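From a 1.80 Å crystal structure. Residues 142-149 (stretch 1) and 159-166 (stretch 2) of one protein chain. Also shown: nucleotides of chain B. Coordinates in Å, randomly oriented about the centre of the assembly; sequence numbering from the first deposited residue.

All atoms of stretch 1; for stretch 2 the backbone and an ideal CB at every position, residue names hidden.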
# COMPACT_ATOMS: atom_id res chain seq x y z
N ASN A 142 5.17 -12.60 3.58
CA ASN A 142 3.97 -12.70 2.72
C ASN A 142 4.32 -12.63 1.24
O ASN A 142 3.60 -12.10 0.42
CB ASN A 142 2.94 -11.61 3.09
CG ASN A 142 2.45 -11.77 4.50
OD1 ASN A 142 1.82 -12.77 4.83
ND2 ASN A 142 2.76 -10.81 5.36
N VAL A 143 5.41 -13.28 0.91
CA VAL A 143 6.00 -13.17 -0.39
C VAL A 143 5.27 -13.99 -1.47
O VAL A 143 5.16 -13.55 -2.63
CB VAL A 143 7.47 -13.66 -0.27
CG1 VAL A 143 8.11 -13.64 -1.55
CG2 VAL A 143 8.20 -12.74 0.69
N PHE A 144 4.91 -15.23 -1.13
CA PHE A 144 4.24 -16.15 -2.07
C PHE A 144 2.83 -16.43 -1.63
O PHE A 144 2.58 -16.59 -0.44
CB PHE A 144 5.04 -17.44 -2.17
CG PHE A 144 6.41 -17.21 -2.72
CD1 PHE A 144 6.57 -16.80 -4.05
CD2 PHE A 144 7.54 -17.27 -1.89
CE1 PHE A 144 7.90 -16.49 -4.55
CE2 PHE A 144 8.84 -17.02 -2.39
CZ PHE A 144 9.02 -16.58 -3.68
N ASP A 145 1.92 -16.62 -2.58
CA ASP A 145 0.50 -16.83 -2.33
C ASP A 145 0.23 -18.32 -2.08
O ASP A 145 -0.56 -18.71 -1.23
CB ASP A 145 -0.27 -16.33 -3.55
CG ASP A 145 -0.04 -14.83 -3.76
OD1 ASP A 145 -0.21 -14.06 -2.76
OD2 ASP A 145 0.38 -14.41 -4.87
N LEU A 146 0.97 -19.15 -2.80
CA LEU A 146 0.76 -20.58 -2.77
C LEU A 146 2.11 -21.30 -2.75
O LEU A 146 3.10 -20.76 -3.23
CB LEU A 146 0.00 -21.03 -4.01
CG LEU A 146 -1.39 -20.42 -4.21
CD1 LEU A 146 -1.98 -20.83 -5.62
CD2 LEU A 146 -2.24 -21.01 -3.09
N TYR A 147 2.12 -22.53 -2.26
CA TYR A 147 3.31 -23.38 -2.31
C TYR A 147 2.91 -24.74 -2.90
O TYR A 147 1.72 -25.12 -2.84
CB TYR A 147 3.92 -23.58 -0.92
CG TYR A 147 4.51 -22.30 -0.38
CD1 TYR A 147 5.83 -21.97 -0.66
CD2 TYR A 147 3.72 -21.40 0.33
CE1 TYR A 147 6.39 -20.78 -0.15
CE2 TYR A 147 4.26 -20.19 0.84
CZ TYR A 147 5.60 -19.90 0.57
OH TYR A 147 6.19 -18.74 1.10
N ILE A 148 3.88 -25.48 -3.44
CA ILE A 148 3.50 -26.79 -3.98
C ILE A 148 4.44 -27.84 -3.41
O ILE A 148 5.67 -27.60 -3.29
CB ILE A 148 3.45 -26.79 -5.53
CG1 ILE A 148 2.98 -28.16 -6.08
CG2 ILE A 148 4.79 -26.32 -6.18
CD1 ILE A 148 2.60 -28.10 -7.63
N THR A 149 3.89 -29.02 -3.11
CA THR A 149 4.68 -30.08 -2.51
C THR A 149 4.63 -31.35 -3.31
O THR A 149 3.71 -31.54 -4.15
CB THR A 149 4.17 -30.46 -1.10
OG1 THR A 149 2.88 -31.07 -1.22
CG2 THR A 149 4.07 -29.26 -0.17
N UNK A 159 8.59 -27.98 -2.94
CA UNK A 159 9.61 -27.80 -4.00
C UNK A 159 9.34 -26.52 -4.82
O UNK A 159 10.17 -26.16 -5.66
CB UNK A 159 9.63 -29.02 -4.93
N UNK A 160 8.17 -25.89 -4.65
CA UNK A 160 7.90 -24.74 -5.51
C UNK A 160 7.15 -23.62 -4.77
O UNK A 160 6.43 -23.90 -3.78
CB UNK A 160 7.09 -25.19 -6.73
N UNK A 161 7.40 -22.39 -5.22
CA UNK A 161 6.82 -21.15 -4.68
C UNK A 161 6.03 -20.51 -5.82
O UNK A 161 6.51 -20.41 -6.96
CB UNK A 161 7.89 -20.20 -4.14
N UNK A 162 4.80 -20.08 -5.53
CA UNK A 162 3.89 -19.64 -6.56
C UNK A 162 3.27 -18.28 -6.22
O UNK A 162 2.75 -18.07 -5.10
CB UNK A 162 2.79 -20.69 -6.77
N UNK A 163 3.34 -17.36 -7.17
CA UNK A 163 2.65 -16.05 -7.04
C UNK A 163 1.39 -16.13 -7.84
O UNK A 163 1.42 -16.57 -8.96
CB UNK A 163 3.52 -14.88 -7.51
N UNK A 164 0.25 -15.71 -7.28
CA UNK A 164 -0.98 -15.91 -8.07
C UNK A 164 -1.77 -14.64 -8.03
O UNK A 164 -2.42 -14.41 -7.02
CB UNK A 164 -1.82 -17.08 -7.55
N UNK A 165 -1.70 -13.86 -9.13
CA UNK A 165 -2.16 -12.47 -9.24
C UNK A 165 -3.37 -12.28 -10.14
O UNK A 165 -3.43 -12.89 -11.22
CB UNK A 165 -1.02 -11.59 -9.76
N UNK A 166 -4.32 -11.44 -9.74
CA UNK A 166 -5.54 -11.30 -10.49
C UNK A 166 -5.36 -10.14 -11.45
O UNK A 166 -6.18 -9.91 -12.33
CB UNK A 166 -6.74 -11.09 -9.57
P DA B 5 2.61 -6.46 7.58
OP1 DA B 5 3.64 -7.46 7.35
OP2 DA B 5 2.83 -5.01 7.38
O5' DA B 5 1.36 -6.70 6.56
C5' DA B 5 0.90 -8.02 6.41
C4' DA B 5 -0.06 -8.10 5.25
O4' DA B 5 -1.32 -7.50 5.63
C3' DA B 5 0.41 -7.43 3.99
O3' DA B 5 0.22 -8.33 2.90
C2' DA B 5 -0.46 -6.18 3.87
C1' DA B 5 -1.71 -6.56 4.69
N9 DA B 5 -2.30 -5.50 5.49
C8 DA B 5 -1.63 -4.60 6.30
N7 DA B 5 -2.44 -3.74 6.90
C5 DA B 5 -3.75 -4.17 6.52
C6 DA B 5 -5.07 -3.72 6.85
N6 DA B 5 -5.35 -2.71 7.74
N1 DA B 5 -6.11 -4.38 6.29
C2 DA B 5 -5.87 -5.42 5.47
N3 DA B 5 -4.69 -5.92 5.08
C4 DA B 5 -3.66 -5.27 5.68

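Residues 146-149 and 159-165 run as antiparallel strands, so positions 160, 161 and 162 pair with Ile 148, Tyr 147 and Leu 146, each pair sharing a face of the sheet.

Position 159 points its CA-to-CB bond sideways, and its nitrogen donates to Ile 148 O (N to O 3.0 Å), a bond open to any residue but proline. A long apolar or aromatic group could fold back over Ile 148. The residue is Phe 159, chi1 p: Ile 148 CG2 lies 4.0 Å from the centroid of its ring, over one face, while Thr 149 O meets the ring edge, 3.5 Å from Phe 159 CE1.

Position 160 pairs with Ile 148, yet the ideal CB would sit 2.6 Å from Ile 148 CG2, a clash. With the backbone and that rotamer fixed, no side chain fits. Gly 160 supplies backbone alone: its O accepts from Ile 148 N at 3.0 Å, and its N gives a weak bond to Ile 148 O at 3.3 Å.

Position 161 faces the same side as Tyr 147, with its ideal CB 3.6 Å from Phe 144 CG. Between two aromatics, a small or compact apolar residue suits: alanine, cysteine, perhaps valine. Cys 161 sets its CB 3.5 Å from the centroid of the Phe 144 ring, almost on the ring normal, and its SG 3.9 Å from Tyr 147 CE1.

Position 162 shares a face with Leu 146 and Ile 148, asking for a branched aliphatic such as isoleucine, leucine or valine. Ile 162 packs CB to Leu 146 CB at 3.8 Å and extends CD1 to within 4.0 Å of Ile 148 CB. Its backbone N donates to Leu 146 O (2.9 Å), and its O accepts from both Asp 145 N (3.0 Å) and Leu 146 N (3.1 Å).

Position 163 points away overall, though its ideal CB lies 4.1 Å from Asp 145 OD2 and 5.0 Å from Phe 144 CD1; a flexible side chain with aliphatic carbons and no negative charge would suit. Gln 163 lays its CG at the edge of the Phe 144 ring, 3.7 Å from CD1; its side-chain OE1 and NE2 are hydrogen-bonded elsewhere in the structure.

At 164 the backbone N meets Asp 145 OD2 at 2.7 Å, nearly linear, for any residue but proline. The bond to CB goes sideways, near Asp 145 CB and Leu 146 CD1, so something small is comfortable. Ser 164 brings its OG 3.5 Å from Asp 145 CB.

Position 165 has nothing of stretch 1 near its ideal CB, but the Asp 145 carboxylate invites a long cation, lysine or arginine. Lys 165 reaches back, forming a salt bridge from NZ to Asp 145 OD2 at 2.6 Å.

Position 166 is out of reach and unconstrained here; it is Thr 166.

Stretch 2 (159-166) FGCIQSKT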
# COMPACT_ATOMS: atom_id res chain seq x y z
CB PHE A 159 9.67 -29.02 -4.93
CG PHE A 159 8.42 -29.20 -5.85
CD1 PHE A 159 7.30 -29.92 -5.41
CD2 PHE A 159 8.39 -28.62 -7.15
CE1 PHE A 159 6.14 -30.08 -6.27
CE2 PHE A 159 7.33 -28.81 -7.98
CZ PHE A 159 6.21 -29.49 -7.57
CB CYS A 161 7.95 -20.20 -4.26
SG CYS A 161 9.03 -20.87 -2.98
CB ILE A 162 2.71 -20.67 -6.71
CG1 ILE A 162 3.26 -22.06 -7.09
CG2 ILE A 162 1.63 -20.12 -7.68
CD1 ILE A 162 2.22 -23.19 -6.75
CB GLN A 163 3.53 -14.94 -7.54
CG GLN A 163 4.81 -14.82 -6.62
CD GLN A 163 5.85 -13.84 -7.18
OE1 GLN A 163 5.84 -13.51 -8.37
NE2 GLN A 163 6.68 -13.33 -6.30
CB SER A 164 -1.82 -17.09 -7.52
OG SER A 164 -2.43 -16.78 -6.27
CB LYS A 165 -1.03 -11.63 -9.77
CG LYS A 165 0.22 -11.67 -8.86
CD LYS A 165 -0.15 -11.60 -7.35
CE LYS A 165 1.08 -11.85 -6.46
NZ LYS A 165 0.75 -11.88 -5.00
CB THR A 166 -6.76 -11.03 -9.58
OG1 THR A 166 -6.39 -10.02 -8.65
CG2 THR A 166 -7.11 -12.27 -8.78
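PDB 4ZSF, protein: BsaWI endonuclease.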